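Side-chain contacts in prophage Lp1 protein 11 (Lactobacillus plantarum WCFS1, PDB 3B7H), which probably binds DNA as a small prophage-encoded regulator of the Cro/C1 helix-turn-helix family, although its exact role is not established: residues E6-H11 against P71-V76; T52-C57 against I62-F67. One frame throughout, in Å; residues are numbered along the deposited sequence.

Contact 1. Residues E6-H11 against P71-V76; sequences EFVSEH and PPYNEV
P72 sets the edge of its pyrrolidine ring against the phenyl ring of F7: CD stands 3.7 Å from the centroid of the F7 ring and only 9° off its normal, a CH-pi contact centred on the face. CG of the same proline sits nearer the rim, 3.9 Å from F7 CE2. With F7 CG anti to the carbonyl carbon (chi1 -83°), the ring turns this face to P72 and leaves CB to Y73. Y73 reaches the root of the same phenylalanine, its OH 3.6 Å and its CE1 3.7 Å from F7 CB, which lies near the plane of the tyrosine ring at its edge. V8 adds one methyl, CG2, 4.0 Å from Y73 OH, the two side chains meeting at about a right angle.

The peptide bond before P72 is cis, and a type I turn from P72 to E75 follows. The proline also lies over its own neighbour, with P72 CG 4.1 Å above the centre of the Y73 ring. The phenol ends in a hydrogen bond to D4, a polar partner beside these apolar neighbours.

The start of the C-terminal tail, P72 and Y73, thus abuts helix 4-18 near its beginning, at F7 and V8. V8 also touches P48, before helix 50-60; V8 and Y73 pack on I50 and V64 of the second subunit, making this part of the dimer interface.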
loop_
_atom_site.group_PDB
_atom_site.type_symbol
_atom_site.label_atom_id
_atom_site.label_comp_id
_atom_site.label_asym_id
_atom_site.label_seq_id
_atom_site.Cartn_x
_atom_site.Cartn_y
_atom_site.Cartn_z
ATOM N N GLU A 6 4.652 10.759 -0.553
ATOM C CA GLU A 6 4.039 12.081 -0.479
ATOM C C GLU A 6 2.523 12.046 -0.707
ATOM O O GLU A 6 1.753 12.652 0.052
ATOM C CB GLU A 6 4.755 13.027 -1.457
ATOM C CG GLU A 6 6.132 13.345 -0.948
ATOM C CD GLU A 6 7.048 14.069 -1.935
ATOM O OE1 GLU A 6 6.909 13.909 -3.177
ATOM O OE2 GLU A 6 7.933 14.797 -1.430
ATOM N N PHE A 7 2.061 11.325 -1.715
ATOM C CA PHE A 7 0.616 11.219 -1.899
ATOM C C PHE A 7 -0.034 10.616 -0.661
ATOM O O PHE A 7 -1.034 11.132 -0.159
ATOM C CB PHE A 7 0.249 10.338 -3.090
ATOM C CG PHE A 7 0.293 11.033 -4.415
ATOM C CD1 PHE A 7 -0.483 12.131 -4.654
ATOM C CD2 PHE A 7 1.092 10.556 -5.431
ATOM C CE1 PHE A 7 -0.470 12.758 -5.884
ATOM C CE2 PHE A 7 1.128 11.197 -6.680
ATOM C CZ PHE A 7 0.338 12.280 -6.900
ATOM N N VAL A 8 0.547 9.533 -0.170
ATOM C CA VAL A 8 -0.037 8.813 0.946
ATOM C C VAL A 8 0.002 9.621 2.242
ATOM O O VAL A 8 -0.985 9.701 2.976
ATOM C CB VAL A 8 0.651 7.417 1.120
ATOM C CG1 VAL A 8 0.339 6.814 2.486
ATOM C CG2 VAL A 8 0.201 6.483 -0.024
ATOM N N SER A 9 1.152 10.215 2.541
ATOM C CA SER A 9 1.299 10.925 3.785
ATOM C C SER A 9 0.445 12.185 3.790
ATOM O O SER A 9 -0.136 12.531 4.821
ATOM C CB SER A 9 2.783 11.196 4.081
ATOM O OG SER A 9 3.374 11.996 3.078
ATOM N N GLU A 10 0.312 12.856 2.641
ATOM C CA GLU A 10 -0.555 14.019 2.572
ATOM C C GLU A 10 -2.015 13.630 2.773
ATOM O O GLU A 10 -2.763 14.341 3.450
ATOM C CB GLU A 10 -0.378 14.785 1.261
ATOM C CG GLU A 10 0.905 15.572 1.279
ATOM C CD GLU A 10 1.281 16.252 -0.051
ATOM O OE1 GLU A 10 0.398 16.399 -0.935
ATOM O OE2 GLU A 10 2.490 16.643 -0.170
ATOM N N HIS A 11 -2.428 12.502 2.213
ATOM C CA HIS A 11 -3.813 12.061 2.383
ATOM C C HIS A 11 -4.075 11.704 3.837
ATOM O O HIS A 11 -5.108 12.056 4.423
ATOM C CB HIS A 11 -4.108 10.837 1.501
ATOM C CG HIS A 11 -5.545 10.456 1.486
ATOM N ND1 HIS A 11 -6.531 11.322 1.076
ATOM C CD2 HIS A 11 -6.171 9.321 1.864
ATOM C CE1 HIS A 11 -7.704 10.728 1.185
ATOM N NE2 HIS A 11 -7.509 9.509 1.652
ATOM N N PRO A 71 -7.465 10.319 -5.703
ATOM C CA PRO A 71 -6.547 10.345 -6.854
ATOM C C PRO A 71 -5.104 10.472 -6.420
ATOM O O PRO A 71 -4.828 11.214 -5.506
ATOM C CB PRO A 71 -6.960 11.620 -7.604
ATOM C CG PRO A 71 -8.307 11.980 -7.067
ATOM C CD PRO A 71 -8.264 11.555 -5.645
ATOM N N PRO A 72 -4.171 9.798 -7.094
ATOM C CA PRO A 72 -4.270 8.986 -8.312
ATOM C C PRO A 72 -4.716 7.528 -8.109
ATOM O O PRO A 72 -4.922 6.817 -9.086
ATOM C CB PRO A 72 -2.827 8.993 -8.821
ATOM C CG PRO A 72 -2.013 8.993 -7.568
ATOM C CD PRO A 72 -2.785 9.849 -6.587
ATOM N N TYR A 73 -4.853 7.094 -6.861
ATOM C CA TYR A 73 -4.981 5.675 -6.564
ATOM C C TYR A 73 -6.355 5.097 -6.898
ATOM O O TYR A 73 -6.479 3.888 -7.059
ATOM C CB TYR A 73 -4.635 5.414 -5.106
ATOM C CG TYR A 73 -3.211 5.763 -4.787
ATOM C CD1 TYR A 73 -2.917 6.878 -4.041
ATOM C CD2 TYR A 73 -2.154 5.015 -5.295
ATOM C CE1 TYR A 73 -1.587 7.222 -3.746
ATOM C CE2 TYR A 73 -0.820 5.357 -5.013
ATOM C CZ TYR A 73 -0.553 6.456 -4.228
ATOM O OH TYR A 73 0.742 6.839 -3.927
ATOM N N ASN A 74 -7.371 5.950 -7.028
ATOM C CA ASN A 74 -8.700 5.497 -7.406
ATOM C C ASN A 74 -9.028 5.733 -8.864
ATOM O O ASN A 74 -10.200 5.683 -9.249
ATOM C CB ASN A 74 -9.785 6.064 -6.458
ATOM C CG ASN A 74 -10.028 7.550 -6.594
ATOM O OD1 ASN A 74 -9.340 8.274 -7.337
ATOM N ND2 ASN A 74 -11.029 8.024 -5.850
ATOM N N GLU A 75 -8.013 5.977 -9.677
ATOM C CA GLU A 75 -8.196 5.993 -11.125
ATOM C C GLU A 75 -7.144 5.119 -11.790
ATOM O O GLU A 75 -6.120 4.861 -11.179
ATOM C CB GLU A 75 -8.121 7.434 -11.617
ATOM C CG GLU A 75 -9.264 8.357 -11.026
ATOM C CD GLU A 75 -10.734 8.043 -11.520
ATOM O OE1 GLU A 75 -10.970 8.046 -12.769
ATOM O OE2 GLU A 75 -11.663 7.841 -10.658
ATOM N N VAL A 76 -7.375 4.644 -13.017
ATOM C CA VAL A 76 -6.330 3.832 -13.691
ATOM C C VAL A 76 -5.366 4.675 -14.587
ATOM O O VAL A 76 -4.106 4.530 -14.519
ATOM C CB VAL A 76 -6.899 2.594 -14.478
ATOM C CG1 VAL A 76 -8.149 2.014 -13.821
ATOM C CG2 VAL A 76 -7.170 2.921 -15.914
#

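Contact 2. Residues T52-C57 against I62-F67; sequences TIRKVC and ISVHDF
C57 points its side chain from helix 50-60 into the bend that leads to helix 64-67. Its CB lies 3.3 Å from I62 O and also meets I62 CG1. With SG anti to the carbonyl carbon (chi1 -77°), the sulfur comes within 3.5 Å of F67 CB, and I62 CG1 and V64 CG2 also lie near it. C57 SG stands obliquely to the F67 ring, 51° off its normal, in a sulfur-aromatic contact. The phenyl face itself receives I53, whose CG2 stands 4.0 Å from the F67 centroid, offset toward the rim. Next to it, V64 CG2 rests on the backbone of R54, 3.6 Å from R54 CA. The end of the arginine leads away, its NE engaging D4 of the second subunit.

Backbone and cap fix the bend: I62 N donates to C57 O at 3.0 Å, and S63 OG, at the N-cap, accepts from D66 N. L15 of helix 4-18 packs against both I62 and F67. The arrangement is a tight turn between the fourth helix, 50-60, and the short capped fifth, 64-67, the pair that follows the helix-turn-helix helices, 23-30 and 34-41, of the five-helix Cro/C1-type domain.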
loop_
_atom_site.group_PDB
_atom_site.type_symbol
_atom_site.label_atom_id
_atom_site.label_comp_id
_atom_site.label_asym_id
_atom_site.label_seq_id
_atom_site.Cartn_x
_atom_site.Cartn_y
_atom_site.Cartn_z
ATOM N N THR A 52 2.192 -0.122 7.646
ATOM C CA THR A 52 2.045 1.142 8.340
ATOM C C THR A 52 0.693 1.790 8.014
ATOM O O THR A 52 -0.030 2.231 8.915
ATOM C CB THR A 52 3.204 2.089 8.004
ATOM O OG1 THR A 52 4.386 1.611 8.650
ATOM C CG2 THR A 52 2.908 3.532 8.466
ATOM N N ILE A 53 0.341 1.815 6.734
ATOM C CA ILE A 53 -0.969 2.364 6.314
ATOM C C ILE A 53 -2.126 1.606 6.995
ATOM O O ILE A 53 -3.063 2.208 7.545
ATOM C CB ILE A 53 -1.113 2.319 4.777
ATOM C CG1 ILE A 53 -0.060 3.246 4.139
ATOM C CG2 ILE A 53 -2.544 2.692 4.359
ATOM C CD1 ILE A 53 0.127 2.996 2.649
ATOM N N ARG A 54 -2.034 0.282 7.002
ATOM C CA ARG A 54 -3.066 -0.543 7.638
ATOM C C ARG A 54 -3.227 -0.205 9.107
ATOM O O ARG A 54 -4.341 -0.077 9.603
ATOM C CB ARG A 54 -2.754 -2.025 7.457
ATOM C CG ARG A 54 -3.752 -2.932 8.177
ATOM C CD ARG A 54 -3.491 -4.414 8.026
ATOM N NE ARG A 54 -2.117 -4.788 8.367
ATOM C CZ ARG A 54 -1.607 -4.850 9.608
ATOM N NH1 ARG A 54 -2.326 -4.513 10.687
ATOM N NH2 ARG A 54 -0.340 -5.254 9.774
ATOM N N LYS A 55 -2.107 -0.069 9.808
ATOM C CA LYS A 55 -2.129 0.223 11.240
ATOM C C LYS A 55 -2.769 1.590 11.532
ATOM O O LYS A 55 -3.576 1.719 12.447
ATOM C CB LYS A 55 -0.697 0.178 11.828
ATOM C CG LYS A 55 -0.079 -1.244 11.903
ATOM C CD LYS A 55 1.398 -1.234 12.320
ATOM C CE LYS A 55 1.877 -2.650 12.664
ATOM N NZ LYS A 55 3.377 -2.727 12.873
ATOM N N VAL A 56 -2.384 2.612 10.768
ATOM C CA VAL A 56 -2.990 3.939 10.908
ATOM C C VAL A 56 -4.485 3.913 10.595
ATOM O O VAL A 56 -5.287 4.539 11.283
ATOM C CB VAL A 56 -2.311 4.957 10.003
ATOM C CG1 VAL A 56 -3.137 6.227 9.992
ATOM C CG2 VAL A 56 -0.924 5.231 10.509
ATOM N N CYS A 57 -4.856 3.168 9.557
ATOM C CA CYS A 57 -6.264 3.032 9.176
ATOM C C CYS A 57 -7.063 2.454 10.324
ATOM O O CYS A 57 -8.170 2.892 10.602
ATOM C CB CYS A 57 -6.404 2.189 7.904
ATOM S SG CYS A 57 -5.990 3.110 6.429
ATOM N N ILE A 62 -11.009 3.362 9.599
ATOM C CA ILE A 62 -11.314 3.219 8.189
ATOM C C ILE A 62 -10.594 1.993 7.662
ATOM O O ILE A 62 -9.604 1.558 8.248
ATOM C CB ILE A 62 -10.880 4.453 7.368
ATOM C CG1 ILE A 62 -9.378 4.685 7.441
ATOM C CG2 ILE A 62 -11.587 5.717 7.857
ATOM C CD1 ILE A 62 -8.930 5.883 6.612
ATOM N N SER A 63 -11.091 1.470 6.541
ATOM C CA SER A 63 -10.464 0.363 5.804
ATOM C C SER A 63 -9.386 0.939 4.888
ATOM O O SER A 63 -9.489 2.094 4.469
ATOM C CB SER A 63 -11.491 -0.402 4.967
ATOM O OG SER A 63 -11.914 0.335 3.834
ATOM N N VAL A 64 -8.380 0.118 4.600
ATOM C CA VAL A 64 -7.308 0.466 3.685
ATOM C C VAL A 64 -7.888 0.739 2.308
ATOM O O VAL A 64 -7.466 1.656 1.617
ATOM C CB VAL A 64 -6.237 -0.653 3.630
ATOM C CG1 VAL A 64 -5.333 -0.536 2.389
ATOM C CG2 VAL A 64 -5.398 -0.631 4.885
ATOM N N HIS A 65 -8.867 -0.056 1.911
ATOM C CA HIS A 65 -9.612 0.187 0.679
ATOM C C HIS A 65 -10.152 1.605 0.612
ATOM O O HIS A 65 -9.950 2.301 -0.390
ATOM C CB HIS A 65 -10.742 -0.827 0.586
ATOM C CG HIS A 65 -11.641 -0.646 -0.583
ATOM N ND1 HIS A 65 -11.196 -0.682 -1.885
ATOM C CD2 HIS A 65 -12.978 -0.509 -0.650
ATOM C CE1 HIS A 65 -12.222 -0.545 -2.706
ATOM N NE2 HIS A 65 -13.316 -0.430 -1.981
ATOM N N ASP A 66 -10.829 2.039 1.675
ATOM C CA ASP A 66 -11.356 3.407 1.732
ATOM C C ASP A 66 -10.264 4.479 1.801
ATOM O O ASP A 66 -10.386 5.543 1.155
ATOM C CB ASP A 66 -12.333 3.573 2.889
ATOM C CG ASP A 66 -13.724 2.984 2.579
ATOM O OD1 ASP A 66 -14.060 2.755 1.389
ATOM O OD2 ASP A 66 -14.483 2.748 3.534
ATOM N N PHE A 67 -9.198 4.188 2.542
ATOM C CA PHE A 67 -8.019 5.055 2.554
ATOM C C PHE A 67 -7.582 5.434 1.132
ATOM O O PHE A 67 -7.258 6.579 0.863
ATOM C CB PHE A 67 -6.848 4.394 3.299
ATOM C CG PHE A 67 -5.600 5.229 3.290
ATOM C CD1 PHE A 67 -5.402 6.195 4.248
ATOM C CD2 PHE A 67 -4.685 5.110 2.268
ATOM C CE1 PHE A 67 -4.282 7.016 4.219
ATOM C CE2 PHE A 67 -3.565 5.928 2.212
ATOM C CZ PHE A 67 -3.364 6.888 3.181
#

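How the contacts relate
Contact 2 is nested inside the long loop that contact 1 closes: 6-11 comes first, 52-57 and 62-67 follow, and 71-76 ends the modelled chain. Their centres lie about 13 Å apart and they meet directly, since V8 CG1 is 3.8 Å from I53 CD1 and V8 O is 3.7 Å from F67 CZ; H11 also sets its ring edge-to-face with that of F67. Helix 4-18 is the shared element, packing against both the tail and the corner between helices 50-60 and 64-67. The same residues also pair the subunits: Y73 packs on V64 of the second subunit, and R54 pairs with D4 of that subunit, the residue that within its own chain holds Y73 OH.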